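Local coordinates for protein ketosynthase (Streptomyces sp. MSC090213JE08, PDB 6KXF) that probably catalyses the decarboxylative condensation of an acyl-ACP with malonyl-ACP to give a 3-oxoacyl-ACP, as a homodimeric ketosynthase of the thiolase-like superfamily, at residues I298-T303 with P325-V330. Residues are numbered along the deposited sequence; the frame is centred on the assembly and turned at random.
Sequences ISAHGT and PRTVAV. With DYF ([(3~{R})-2,2-dimethyl-4-[[3-[2-[[(~{E})-oct-2-enoyl]amino]ethylamino]-3-oxidanylidene-propyl]amino]-3-oxidanyl-4-oxidanylidene-butyl] dihydrogen phosphate), chain D.
Ile298 and Ser299 run parallel to Thr327 and Val328, laced by three backbone hydrogen bonds: Ile298 N to Arg326 O (2.8 Å), Val328 N to Ile298 O (2.9 Å) and Ala300 N to Val328 O (2.8 Å). The strands belong to a beta-alpha-beta unit of the thiolase fold, with helix 306-320 as the crossover. On the face shared by Ile298 and Thr327, the two side chains lie alongside each other and point the same way. CG1 of Ile298 sits beside the backbone N (chi1 -55°), anti to the carbonyl carbon, and Ile298 CD1 lies 4.2 Å from Pro325 CG; Ile316 and Tyr320 of the helix pack over this side. Thr327 OG1 donates to Pro325 O from above the carbonyl plane, while its methyl CG2 faces Ala300 CB at 3.7 Å. Ser299 is on the other face, where OG is hydrogen-bonded to Asn390 OD1 of the neighbouring strand and to a water. The same water donates to Ala300 O and accepts from Val330 N, bridging the two segments. Beyond it 298-303 turns toward the ligand: Glu312 takes the backbone N-H groups of His301 and Gly302, and Gly302 has positive phi, with its O against Ala329 CB. This loop carries two side chains to the phosphopantetheine-like ligand with an octenoyl amide, which His336 and Thr305 also bind. Thr303 OG1 donates to amide oxygen O18. The octenoyl amide oxygen O24 lies at the edge of the His301 ring, near its plane, and His301 NE2 donates to it at 2.9 Å with an N-H...O angle of 160°.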
loop_
_atom_site.group_PDB
_atom_site.type_symbol
_atom_site.label_atom_id
_atom_site.label_comp_id
_atom_site.label_asym_id
_atom_site.label_seq_id
_atom_site.Cartn_x
_atom_site.Cartn_y
_atom_site.Cartn_z
ATOM N N ILE A 298 14.416 -7.026 19.854
ATOM C CA ILE A 298 13.348 -6.814 18.924
ATOM C C ILE A 298 12.908 -5.347 18.979
ATOM O O ILE A 298 12.563 -4.822 20.060
ATOM C CB ILE A 298 12.166 -7.726 19.259
ATOM C CG1 ILE A 298 12.593 -9.196 19.318
ATOM C CG2 ILE A 298 11.003 -7.454 18.275
ATOM C CD1 ILE A 298 11.461 -10.130 19.735
ATOM N N SER A 299 12.861 -4.727 17.795
ATOM C CA SER A 299 12.177 -3.472 17.571
ATOM C C SER A 299 10.709 -3.759 17.224
ATOM O O SER A 299 10.399 -4.131 16.115
ATOM C CB SER A 299 12.891 -2.661 16.514
ATOM O OG SER A 299 12.087 -1.568 16.078
ATOM N N ALA A 300 9.822 -3.611 18.221
ATOM C CA ALA A 300 8.466 -3.958 18.114
ATOM C C ALA A 300 7.741 -2.928 17.250
ATOM O O ALA A 300 8.091 -1.752 17.238
ATOM C CB ALA A 300 7.808 -4.011 19.471
ATOM N N HIS A 301 6.691 -3.395 16.579
ATOM C CA HIS A 301 5.804 -2.502 15.919
ATOM C C HIS A 301 5.229 -1.523 16.954
ATOM O O HIS A 301 5.215 -0.311 16.710
ATOM C CB HIS A 301 4.730 -3.245 15.134
ATOM C CG HIS A 301 3.874 -2.319 14.335
ATOM N ND1 HIS A 301 4.377 -1.576 13.277
ATOM C CD2 HIS A 301 2.568 -1.984 14.441
ATOM C CE1 HIS A 301 3.400 -0.855 12.743
ATOM N NE2 HIS A 301 2.279 -1.107 13.423
ATOM N N GLY A 302 4.816 -2.062 18.109
ATOM C CA GLY A 302 4.695 -1.270 19.381
ATOM C C GLY A 302 4.095 0.118 19.200
ATOM O O GLY A 302 4.730 1.095 19.465
ATOM N N THR A 303 2.819 0.206 18.812
ATOM C CA THR A 303 2.163 1.471 18.563
ATOM C C THR A 303 1.642 2.139 19.830
ATOM O O THR A 303 1.319 3.358 19.814
ATOM C CB THR A 303 0.982 1.307 17.601
ATOM O OG1 THR A 303 0.129 0.290 18.132
ATOM C CG2 THR A 303 1.424 0.968 16.192
ATOM N N PRO A 325 13.793 -12.035 23.833
ATOM C CA PRO A 325 14.731 -10.927 23.813
ATOM C C PRO A 325 14.088 -9.650 24.372
ATOM O O PRO A 325 12.861 -9.503 24.403
ATOM C CB PRO A 325 15.092 -10.757 22.325
ATOM C CG PRO A 325 14.624 -12.037 21.665
ATOM C CD PRO A 325 13.475 -12.537 22.499
ATOM N N ARG A 326 14.947 -8.703 24.775
ATOM C CA ARG A 326 14.552 -7.359 25.020
ATOM C C ARG A 326 13.738 -6.866 23.814
ATOM O O ARG A 326 14.145 -7.090 22.678
ATOM C CB ARG A 326 15.794 -6.515 25.301
ATOM C CG ARG A 326 16.286 -6.750 26.718
ATOM C CD ARG A 326 17.544 -6.000 27.019
ATOM N NE ARG A 326 18.725 -6.620 26.451
ATOM C CZ ARG A 326 19.959 -6.229 26.766
ATOM N NH1 ARG A 326 20.138 -5.299 27.701
ATOM N NH2 ARG A 326 20.987 -6.771 26.158
ATOM N N THR A 327 12.622 -6.179 24.096
ATOM C CA THR A 327 11.662 -5.732 23.099
ATOM C C THR A 327 11.295 -4.271 23.337
ATOM O O THR A 327 10.656 -3.932 24.343
ATOM C CB THR A 327 10.379 -6.570 23.106
ATOM O OG1 THR A 327 10.722 -7.924 22.858
ATOM C CG2 THR A 327 9.370 -6.112 22.078
ATOM N N VAL A 328 11.673 -3.413 22.385
ATOM C CA VAL A 328 11.564 -1.991 22.538
ATOM C C VAL A 328 10.657 -1.410 21.444
ATOM O O VAL A 328 10.431 -2.037 20.403
ATOM C CB VAL A 328 12.966 -1.354 22.524
ATOM C CG1 VAL A 328 13.904 -2.120 23.461
ATOM C CG2 VAL A 328 13.561 -1.241 21.137
ATOM N N ALA A 329 10.166 -0.201 21.704
ATOM C CA ALA A 329 9.215 0.494 20.890
ATOM C C ALA A 329 9.739 1.891 20.572
ATOM O O ALA A 329 9.586 2.849 21.357
ATOM C CB ALA A 329 7.876 0.579 21.601
ATOM N N VAL A 330 10.277 2.030 19.365
ATOM C CA VAL A 330 10.827 3.303 18.826
ATOM C C VAL A 330 9.699 4.332 18.636
ATOM O O VAL A 330 9.936 5.538 18.756
ATOM C CB VAL A 330 11.625 2.992 17.536
ATOM C CG1 VAL A 330 11.947 4.215 16.724
ATOM C CG2 VAL A 330 12.900 2.218 17.904
HETATM C C29 DYF D . -4.671 3.702 8.667
HETATM C C26 DYF D . -1.799 1.976 10.728
HETATM C C25 DYF D . -2.192 1.175 11.730
HETATM O O13 DYF D . -6.820 -1.004 17.905
HETATM C C21 DYF D . -1.765 -2.235 12.867
HETATM C C17 DYF D . -2.989 -1.413 16.200
HETATM O O11 DYF D . -9.119 -3.140 16.242
HETATM N N22 DYF D . -1.028 -1.135 12.603
HETATM C C10 DYF D . -8.813 -2.208 17.263
HETATM N N19 DYF D . -2.593 -2.282 15.135
HETATM C C30 DYF D . -4.890 3.596 7.139
HETATM C C31 DYF D . -5.942 4.531 6.528
HETATM N N14 DYF D . -6.727 -1.960 15.841
HETATM C C28 DYF D . -3.727 2.584 9.133
HETATM C C27 DYF D . -2.677 3.074 10.106
HETATM C C23 DYF D . -1.136 0.206 12.316
HETATM C C20 DYF D . -1.354 -2.259 14.395
HETATM C C16 DYF D . -4.389 -1.791 16.645
HETATM C C15 DYF D . -5.400 -1.442 15.579
HETATM C C12 DYF D . -7.388 -1.656 17.081
HETATM C C01 DYF D . -9.848 -0.371 15.816
HETATM C C02 DYF D . -9.936 -1.141 17.153
HETATM C C03 DYF D . -9.920 -0.132 18.319
HETATM C C04 DYF D . -11.277 -1.918 17.221
HETATM O O05 DYF D . -11.364 -2.572 18.469
HETATM P P06 DYF D . -11.348 -4.219 18.642
HETATM O O07 DYF D . -12.783 -4.668 18.869
HETATM O O08 DYF D . -10.561 -4.487 19.913
HETATM O O09 DYF D . -10.979 -4.972 17.381
HETATM O O18 DYF D . -2.347 -0.508 16.683
HETATM O O24 DYF D . 0.025 0.473 12.539
HETATM O O HOH W 1 10.318 -0.194 17.368
#